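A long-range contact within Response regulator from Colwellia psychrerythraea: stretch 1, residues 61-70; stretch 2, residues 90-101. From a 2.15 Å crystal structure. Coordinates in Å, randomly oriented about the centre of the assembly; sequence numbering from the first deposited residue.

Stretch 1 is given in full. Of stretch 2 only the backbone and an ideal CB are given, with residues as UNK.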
# COMPACT_ATOMS: atom_id res chain seq x y z
N GLY B 61 -11.37 -10.65 11.52
CA GLY B 61 -11.21 -11.00 10.09
C GLY B 61 -9.80 -11.48 9.78
O GLY B 61 -9.59 -12.50 9.10
N ILE B 62 -8.81 -10.78 10.30
CA ILE B 62 -7.44 -11.25 10.15
C ILE B 62 -7.21 -12.65 10.70
O ILE B 62 -6.48 -13.45 10.11
CB ILE B 62 -6.45 -10.27 10.80
CG1 ILE B 62 -6.75 -8.87 10.27
CG2 ILE B 62 -5.02 -10.63 10.39
CD1 ILE B 62 -6.93 -8.85 8.75
N GLU B 63 -7.81 -12.97 11.83
CA GLU B 63 -7.68 -14.35 12.38
C GLU B 63 -8.31 -15.43 11.48
O GLU B 63 -7.82 -16.56 11.38
CB GLU B 63 -8.34 -14.44 13.77
CG GLU B 63 -8.13 -15.84 14.46
CD GLU B 63 -6.67 -16.39 14.30
OE1 GLU B 63 -5.74 -15.57 14.16
OE2 GLU B 63 -6.43 -17.63 14.30
N VAL B 64 -9.42 -15.12 10.83
CA VAL B 64 -10.01 -16.10 9.92
C VAL B 64 -9.05 -16.32 8.73
O VAL B 64 -8.83 -17.44 8.31
CB VAL B 64 -11.40 -15.60 9.46
CG1 VAL B 64 -11.94 -16.36 8.27
CG2 VAL B 64 -12.40 -15.62 10.67
N ILE B 65 -8.47 -15.23 8.20
CA ILE B 65 -7.49 -15.34 7.11
C ILE B 65 -6.29 -16.17 7.51
O ILE B 65 -5.92 -17.11 6.79
CB ILE B 65 -7.04 -13.93 6.63
CG1 ILE B 65 -8.19 -13.27 5.86
CG2 ILE B 65 -5.77 -14.02 5.77
CD1 ILE B 65 -7.94 -11.78 5.58
N ARG B 66 -5.70 -15.84 8.66
CA ARG B 66 -4.62 -16.66 9.24
C ARG B 66 -5.03 -18.14 9.37
O ARG B 66 -4.32 -19.02 8.95
CB ARG B 66 -4.20 -16.13 10.63
CG ARG B 66 -2.80 -16.66 11.01
CD ARG B 66 -2.56 -16.93 12.50
NE ARG B 66 -3.64 -17.66 13.11
CZ ARG B 66 -3.76 -18.98 13.12
NH1 ARG B 66 -2.84 -19.75 12.54
NH2 ARG B 66 -4.84 -19.54 13.69
N HIS B 67 -6.17 -18.42 9.98
CA HIS B 67 -6.60 -19.82 10.11
C HIS B 67 -6.76 -20.50 8.74
O HIS B 67 -6.25 -21.60 8.51
CB HIS B 67 -7.91 -19.90 10.90
CG HIS B 67 -8.44 -21.30 11.05
ND1 HIS B 67 -8.17 -22.07 12.17
CD2 HIS B 67 -9.19 -22.06 10.23
CE1 HIS B 67 -8.74 -23.26 12.02
NE2 HIS B 67 -9.37 -23.28 10.85
N LEU B 68 -7.46 -19.84 7.83
CA LEU B 68 -7.67 -20.41 6.50
C LEU B 68 -6.36 -20.71 5.80
O LEU B 68 -6.22 -21.74 5.16
CB LEU B 68 -8.54 -19.48 5.61
CG LEU B 68 -9.99 -19.24 6.05
CD1 LEU B 68 -10.56 -18.15 5.21
CD2 LEU B 68 -10.90 -20.45 5.96
N ALA B 69 -5.40 -19.80 5.92
CA ALA B 69 -4.10 -19.98 5.24
C ALA B 69 -3.31 -21.14 5.87
O ALA B 69 -2.69 -21.94 5.17
CB ALA B 69 -3.27 -18.69 5.31
N GLU B 70 -3.31 -21.21 7.20
CA GLU B 70 -2.56 -22.30 7.87
C GLU B 70 -3.10 -23.69 7.50
O GLU B 70 -2.32 -24.62 7.23
CB GLU B 70 -2.57 -22.11 9.37
CG GLU B 70 -2.00 -23.30 10.10
CD GLU B 70 -2.31 -23.26 11.58
OE1 GLU B 70 -2.29 -24.37 12.19
OE2 GLU B 70 -2.57 -22.13 12.10
N UNK B 90 -4.82 -4.16 1.74
CA UNK B 90 -3.86 -4.84 2.62
C UNK B 90 -4.24 -6.30 2.95
O UNK B 90 -3.41 -7.20 2.87
CB UNK B 90 -3.73 -4.05 3.92
N UNK B 91 -5.50 -6.50 3.31
CA UNK B 91 -6.04 -7.83 3.62
C UNK B 91 -6.00 -8.69 2.39
O UNK B 91 -5.63 -9.89 2.45
CB UNK B 91 -7.47 -7.74 4.16
N UNK B 92 -6.37 -8.12 1.25
CA UNK B 92 -6.31 -8.90 0.04
C UNK B 92 -4.85 -9.32 -0.25
O UNK B 92 -4.57 -10.48 -0.58
CB UNK B 92 -6.90 -8.10 -1.13
N UNK B 93 -3.92 -8.37 -0.12
CA UNK B 93 -2.50 -8.67 -0.39
C UNK B 93 -1.98 -9.73 0.57
O UNK B 93 -1.24 -10.66 0.18
CB UNK B 93 -1.65 -7.40 -0.28
N UNK B 94 -2.31 -9.55 1.85
CA UNK B 94 -1.89 -10.56 2.85
C UNK B 94 -2.45 -11.92 2.47
O UNK B 94 -1.72 -12.90 2.41
CB UNK B 94 -2.35 -10.17 4.26
N UNK B 95 -3.75 -11.99 2.17
CA UNK B 95 -4.41 -13.28 1.89
C UNK B 95 -3.89 -13.96 0.64
O UNK B 95 -3.65 -15.21 0.63
CB UNK B 95 -5.92 -13.08 1.75
N UNK B 96 -3.75 -13.19 -0.44
CA UNK B 96 -3.11 -13.75 -1.66
C UNK B 96 -1.69 -14.23 -1.39
O UNK B 96 -1.25 -15.27 -1.88
CB UNK B 96 -3.09 -12.70 -2.78
N UNK B 97 -0.94 -13.45 -0.62
CA UNK B 97 0.39 -13.90 -0.30
C UNK B 97 0.47 -15.22 0.48
O UNK B 97 1.45 -15.96 0.37
CB UNK B 97 1.09 -12.80 0.50
N UNK B 98 -0.54 -15.49 1.29
CA UNK B 98 -0.54 -16.71 2.08
C UNK B 98 -1.10 -17.85 1.28
O UNK B 98 -1.36 -18.92 1.83
CB UNK B 98 -1.34 -16.53 3.37
N UNK B 99 -1.33 -17.62 -0.00
CA UNK B 99 -1.79 -18.70 -0.86
C UNK B 99 -3.29 -18.88 -0.92
O UNK B 99 -3.76 -19.90 -1.44
CB UNK B 99 -1.16 -20.01 -0.40
N UNK B 100 -4.05 -17.89 -0.45
CA UNK B 100 -5.52 -17.98 -0.50
C UNK B 100 -6.11 -17.50 -1.84
O UNK B 100 -5.60 -16.57 -2.40
CB UNK B 100 -6.12 -17.16 0.64
N UNK B 101 -7.20 -18.13 -2.31
CA UNK B 101 -7.84 -17.70 -3.56
C UNK B 101 -8.91 -16.57 -3.38
O UNK B 101 -10.12 -16.83 -3.31
CB UNK B 101 -8.50 -18.92 -4.22

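The helix of stretch 1 and helix 90-97 run nearly parallel, 14° between their N-to-C directions and 10.2 Å apart at closest approach of the axes. At position 90 the ideal CB has nothing of stretch 1 within 5.5 Å, so the contact sets no preference; the residue is Ser90, whose OG is hydrogen-bonded elsewhere in the structure.

At position 91 CA-to-CB points sideways, and the ideal CB lies 4.3 Å from Ile65 CD1 and 4.8 Å from Ile62 CD1. A small apolar group suits these methyls. It is Ala91, its CB 4.4 Å from Ile65 CD1.

Positions 92 and 93 lack neighbours in stretch 1, 92 pointing away and 93 out of reach, so polar residues are acceptable; they are Glu92 and Thr93.

Position 94 points toward stretch 1, yet its ideal CB is 5.4 Å from Ile65 CG2. That gap leaves room for a longer apolar chain such as Leu, Met or Ile. Leu94 (chi1 t, chi2 p) extends toward Ile62, its CD2 4.4 Å from Ile62 CG2.

At position 95 CA-to-CB points sideways, but the CAs of the two helices come close, 6.4 Å from Ile65 CA, and the ideal CB is already 4.1 Å from Ile65 CG2. Ala is the simplest fit, Ser also possible. Ala95 makes that methyl-to-methyl contact, CB to Ile65 CG2 at 4.1 Å.

Positions 96 and 97 are out of reach and undetermined by this contact; they hold Leu96 and Ser97.

Position 98, the first to leave helical phi/psi (-86/8), points toward stretch 1, its CA 5.8 Å from Ala69 CA and its ideal CB a tight 3.5 Å from Ala69 CB. Ala, Ser or Cys would be reasonable. Cys98 keeps CB 3.5 Å from Ala69 CB, with chi1 at -63° (m).

Position 99 has phi/psi of 88/14, where a CB would be jammed against the preceding carbonyl O. The backbone alone calls for glycine, and Gly99 is found.

Position 100 points toward stretch 1, but its ideal CB has no atom there within 5.5 Å. The space ahead is lined by Ile65, Leu68 and Ala69, so a long apolar chain, Leu or Met, is expected. Leu100 (m, t) reaches in: CD1 lies 4.0 Å from Ile65 CG2, 4.1 Å from Leu68 CB and 4.2 Å from Ala69 CB, while CD2 is 4.0 Å from Ala69 CA.

Position 101 is out of reach, which leaves its choice open; it is Asn101.

Stretch 2 90-101: SAETLALSCGLN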
# COMPACT_ATOMS: atom_id res chain seq x y z
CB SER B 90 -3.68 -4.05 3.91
OG SER B 90 -3.04 -2.83 3.59
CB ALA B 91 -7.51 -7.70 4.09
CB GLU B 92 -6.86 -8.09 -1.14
CG GLU B 92 -6.76 -8.75 -2.47
CD GLU B 92 -7.27 -7.81 -3.61
OE1 GLU B 92 -7.35 -6.58 -3.39
OE2 GLU B 92 -7.64 -8.32 -4.68
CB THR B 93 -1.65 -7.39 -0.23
OG1 THR B 93 -2.12 -6.40 -1.16
CG2 THR B 93 -0.12 -7.69 -0.48
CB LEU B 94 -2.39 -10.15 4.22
CG LEU B 94 -2.02 -11.01 5.43
CD1 LEU B 94 -0.47 -11.22 5.60
CD2 LEU B 94 -2.61 -10.46 6.73
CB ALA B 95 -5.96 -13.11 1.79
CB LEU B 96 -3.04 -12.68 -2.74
CG LEU B 96 -4.39 -12.23 -3.28
CD1 LEU B 96 -4.21 -10.95 -4.18
CD2 LEU B 96 -4.92 -13.42 -4.05
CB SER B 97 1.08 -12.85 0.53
OG SER B 97 2.38 -13.32 0.70
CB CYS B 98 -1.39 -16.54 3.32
SG CYS B 98 -0.77 -15.31 4.39
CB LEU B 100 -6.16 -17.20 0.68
CG LEU B 100 -5.84 -17.84 2.02
CD1 LEU B 100 -6.43 -17.03 3.15
CD2 LEU B 100 -6.38 -19.30 2.08
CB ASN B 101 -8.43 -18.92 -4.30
CG ASN B 101 -9.13 -18.56 -5.66
OD1 ASN B 101 -10.07 -19.26 -6.13
ND2 ASN B 101 -8.66 -17.49 -6.28
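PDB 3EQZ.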